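Long-range contact in ficolin-3 (Homo sapiens, PDB 2J5Z), which probably acts as a soluble lectin of innate immunity, recognising sugars such as galactose through its calcium-containing fibrinogen-like domain: residues 88-93 with 118-123. Sequence-based numbering, arbitrary orientation.
Sequences ENLHQL and ATFRLL
Within the fibrinogen-like domain, helix 87-94 lies against the end of strand 112-122 in the central antiparallel sheet. The two segment axes approach to 6.9 Å, with an angle of 119° between their directions. No direct hydrogen bond joins the segments. L90, L122 and the H91 ring carry the contact, with one bridging water.

L90 points from the helix toward the strand, and L122 points back. Each has CG beside its backbone N and anti to the carbonyl carbon. The two side chains cross obliquely. The CD1 methyl of L122 touches L90 at CB, 3.8 Å away, and L90 CD1 more loosely. The other methyl of L90, CD2, reaches the F120 ring at CE2 (4.4 Å), so L90 meets both L122 and the ring end of F120.

On the next residue, H91, CG is anti to the backbone N (chi1 174°). This swings its ring to the strand end, where it comes up against the backbone of L122 and L123. L122 C lies at the ring edge, in plane. Close by, a water donates to H91 O and to L122 O, each 2.9 Å from the water oxygen. It thus ties helix backbone to strand backbone. Away from the strand, Q92 NE2 donates to E88 OE2 (2.8 Å), one helical turn back; OE2 accepts through its anti lone pair.

T94 adds a second link: its OG1 is hydrogen-bonded to L90 O and to L122 N. F55 of strand 52-58 and L220 of strand 215-220 both pack on L90 and F120. Strand 131-133 pairs with strand 112-122, and its L131 touches F120 and L122.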
ATOM      1  N   GLU A  88     -21.911  -4.322  -8.715  1.00 13.67           N
ATOM      2  CA  GLU A  88     -21.976  -5.573  -9.460  1.00 13.45           C
ATOM      3  C   GLU A  88     -21.128  -6.681  -8.814  1.00 13.10           C
ATOM      4  O   GLU A  88     -21.571  -7.827  -8.712  1.00 13.69           O
ATOM      5  CB  GLU A  88     -21.631  -5.361 -10.941  1.00 14.78           C
ATOM      6  CG  GLU A  88     -21.734  -6.616 -11.780  1.00 14.08           C
ATOM      7  CD  GLU A  88     -23.166  -7.176 -11.902  1.00 15.51           C
ATOM      8  OE1 GLU A  88     -24.149  -6.417 -11.684  1.00 14.89           O
ATOM      9  OE2 GLU A  88     -23.294  -8.376 -12.257  1.00 14.59           O
ATOM     10  N   ASN A  89     -19.935  -6.327  -8.341  1.00 12.79           N
ATOM     11  CA  ASN A  89     -19.089  -7.246  -7.571  1.00 12.92           C
ATOM     12  C   ASN A  89     -19.826  -7.742  -6.320  1.00 12.45           C
ATOM     13  O   ASN A  89     -19.874  -8.953  -6.033  1.00 12.37           O
ATOM     14  CB  ASN A  89     -17.773  -6.544  -7.195  1.00 13.25           C
ATOM     15  CG  ASN A  89     -16.848  -6.388  -8.381  1.00 13.79           C
ATOM     16  OD1 ASN A  89     -16.801  -7.259  -9.251  1.00 14.14           O
ATOM     17  ND2 ASN A  89     -16.099  -5.282  -8.423  1.00 14.48           N
ATOM     18  N   LEU A  90     -20.432  -6.810  -5.594  1.00 12.81           N
ATOM     19  CA  LEU A  90     -21.170  -7.152  -4.372  1.00 11.87           C
ATOM     20  C   LEU A  90     -22.368  -8.051  -4.662  1.00 11.86           C
ATOM     21  O   LEU A  90     -22.618  -9.031  -3.948  1.00 11.04           O
ATOM     22  CB  LEU A  90     -21.616  -5.886  -3.628  1.00 12.75           C
ATOM     23  CG  LEU A  90     -20.481  -5.133  -2.911  1.00 13.28           C
ATOM     24  CD1 LEU A  90     -20.886  -3.724  -2.483  1.00 13.35           C
ATOM     25  CD2 LEU A  90     -19.962  -5.920  -1.693  1.00 14.07           C
ATOM     26  N   HIS A  91     -23.113  -7.741  -5.725  1.00 11.88           N
ATOM     27  CA  HIS A  91     -24.179  -8.657  -6.116  1.00 12.24           C
ATOM     28  C   HIS A  91     -23.655 -10.062  -6.432  1.00 12.45           C
ATOM     29  O   HIS A  91     -24.228 -11.073  -5.994  1.00 12.42           O
ATOM     30  CB  HIS A  91     -24.931  -8.118  -7.344  1.00 13.18           C
ATOM     31  CG  HIS A  91     -25.940  -9.085  -7.873  1.00 15.07           C
ATOM     32  ND1 HIS A  91     -25.784  -9.761  -9.067  1.00 18.18           N
ATOM     33  CD2 HIS A  91     -27.100  -9.529  -7.336  1.00 15.22           C
ATOM     34  CE1 HIS A  91     -26.819 -10.563  -9.253  1.00 16.55           C
ATOM     35  NE2 HIS A  91     -27.633 -10.442  -8.218  1.00 19.99           N
ATOM     36  N   GLN A  92     -22.581 -10.145  -7.217  1.00 12.99           N
ATOM     37  CA  GLN A  92     -22.026 -11.454  -7.583  1.00 13.86           C
ATOM     38  C   GLN A  92     -21.502 -12.232  -6.375  1.00 14.92           C
ATOM     39  O   GLN A  92     -21.744 -13.442  -6.250  1.00 16.19           O
ATOM     40  CB  GLN A  92     -20.948 -11.302  -8.671  1.00 13.15           C
ATOM     41  CG  GLN A  92     -21.585 -10.960 -10.033  1.00 15.49           C
ATOM     42  CD  GLN A  92     -20.572 -10.739 -11.125  1.00 16.08           C
ATOM     43  OE1 GLN A  92     -19.449 -11.237 -11.056  1.00 14.93           O
ATOM     44  NE2 GLN A  92     -20.977 -10.020 -12.167  1.00 15.99           N
ATOM     45  N   LEU A  93     -20.834 -11.527  -5.467  1.00 15.19           N
ATOM     46  CA  LEU A  93     -20.295 -12.169  -4.267  1.00 16.44           C
ATOM     47  C   LEU A  93     -21.407 -12.687  -3.366  1.00 16.82           C
ATOM     48  O   LEU A  93     -21.302 -13.782  -2.811  1.00 17.40           O
ATOM     49  CB  LEU A  93     -19.434 -11.194  -3.464  1.00 17.29           C
ATOM     50  CG  LEU A  93     -18.030 -10.882  -3.969  1.00 17.83           C
ATOM     51  CD1 LEU A  93     -17.569  -9.583  -3.347  1.00 18.72           C
ATOM     52  CD2 LEU A  93     -17.053 -12.031  -3.676  1.00 18.49           C
ATOM     53  N   ALA A 118     -26.841  -9.761  10.574  1.00 14.97           N
ATOM     54  CA  ALA A 118     -26.684 -11.191  10.345  1.00 15.96           C
ATOM     55  C   ALA A 118     -26.327 -11.547   8.903  1.00 16.16           C
ATOM     56  O   ALA A 118     -25.535 -12.470   8.661  1.00 16.05           O
ATOM     57  CB  ALA A 118     -27.973 -11.926  10.758  1.00 15.43           C
ATOM     58  N   THR A 119     -26.956 -10.851   7.953  1.00 16.94           N
ATOM     59  CA  THR A 119     -26.692 -11.068   6.520  1.00 18.07           C
ATOM     60  C   THR A 119     -26.704  -9.762   5.728  1.00 16.71           C
ATOM     61  O   THR A 119     -27.263  -8.753   6.163  1.00 17.32           O
ATOM     62  CB  THR A 119     -27.711 -12.045   5.845  1.00 19.48           C
ATOM     63  OG1 THR A 119     -29.032 -11.498   5.936  1.00 18.97           O
ATOM     64  CG2 THR A 119     -27.683 -13.439   6.493  1.00 20.84           C
ATOM     65  N   PHE A 120     -26.087  -9.801   4.552  1.00 15.43           N
ATOM     66  CA  PHE A 120     -26.069  -8.681   3.627  1.00 14.65           C
ATOM     67  C   PHE A 120     -26.045  -9.258   2.216  1.00 14.29           C
ATOM     68  O   PHE A 120     -25.247 -10.144   1.902  1.00 13.60           O
ATOM     69  CB  PHE A 120     -24.805  -7.829   3.875  1.00 14.51           C
ATOM     70  CG  PHE A 120     -24.544  -6.759   2.844  1.00 14.58           C
ATOM     71  CD1 PHE A 120     -24.924  -5.436   3.082  1.00 15.56           C
ATOM     72  CD2 PHE A 120     -23.865  -7.051   1.664  1.00 13.90           C
ATOM     73  CE1 PHE A 120     -24.658  -4.436   2.139  1.00 16.72           C
ATOM     74  CE2 PHE A 120     -23.601  -6.066   0.722  1.00 12.27           C
ATOM     75  CZ  PHE A 120     -23.979  -4.760   0.961  1.00 14.23           C
ATOM     76  N   ARG A 121     -26.917  -8.742   1.368  1.00 14.09           N
ATOM     77  CA  ARG A 121     -26.968  -9.176  -0.023  1.00 14.63           C
ATOM     78  C   ARG A 121     -27.486  -8.036  -0.858  1.00 12.99           C
ATOM     79  O   ARG A 121     -28.347  -7.277  -0.409  1.00 12.37           O
ATOM     80  CB  ARG A 121     -27.904 -10.386  -0.137  1.00 15.28           C
ATOM     81  CG  ARG A 121     -28.108 -10.913  -1.525  1.00 18.38           C
ATOM     82  CD  ARG A 121     -28.828 -12.269  -1.483  1.00 20.15           C
ATOM     83  NE  ARG A 121     -30.128 -12.153  -0.829  1.00 21.85           N
ATOM     84  CZ  ARG A 121     -31.272 -11.896  -1.457  1.00 22.57           C
ATOM     85  NH1 ARG A 121     -31.301 -11.747  -2.784  1.00 23.99           N
ATOM     86  NH2 ARG A 121     -32.399 -11.814  -0.754  1.00 22.62           N
ATOM     87  N   LEU A 122     -26.963  -7.884  -2.079  1.00 13.25           N
ATOM     88  CA  LEU A 122     -27.563  -6.923  -2.997  1.00 12.19           C
ATOM     89  C   LEU A 122     -28.248  -7.659  -4.134  1.00 12.61           C
ATOM     90  O   LEU A 122     -27.699  -8.633  -4.672  1.00 13.43           O
ATOM     91  CB  LEU A 122     -26.517  -5.966  -3.593  1.00 13.19           C
ATOM     92  CG  LEU A 122     -25.711  -5.061  -2.674  1.00 12.04           C
ATOM     93  CD1 LEU A 122     -24.906  -4.063  -3.514  1.00 13.49           C
ATOM     94  CD2 LEU A 122     -26.628  -4.348  -1.677  1.00 14.26           C
ATOM     95  N   LEU A 123     -29.438  -7.203  -4.493  1.00 13.81           N
ATOM     96  CA  LEU A 123     -30.104  -7.728  -5.686  1.00 14.74           C
ATOM     97  C   LEU A 123     -29.334  -7.251  -6.904  1.00 15.07           C
ATOM     98  O   LEU A 123     -28.373  -6.486  -6.763  1.00 14.57           O
ATOM     99  CB  LEU A 123     -31.565  -7.285  -5.731  1.00 15.39           C
ATOM    100  CG  LEU A 123     -32.526  -8.133  -4.879  1.00 17.46           C
ATOM    101  CD1 LEU A 123     -32.140  -8.069  -3.410  1.00 20.14           C
ATOM    102  CD2 LEU A 123     -33.979  -7.720  -5.070  1.00 16.34           C
TER
HETATM  103  O   HOH W   1     -26.841 -11.414  -4.825  1.00 21.14           O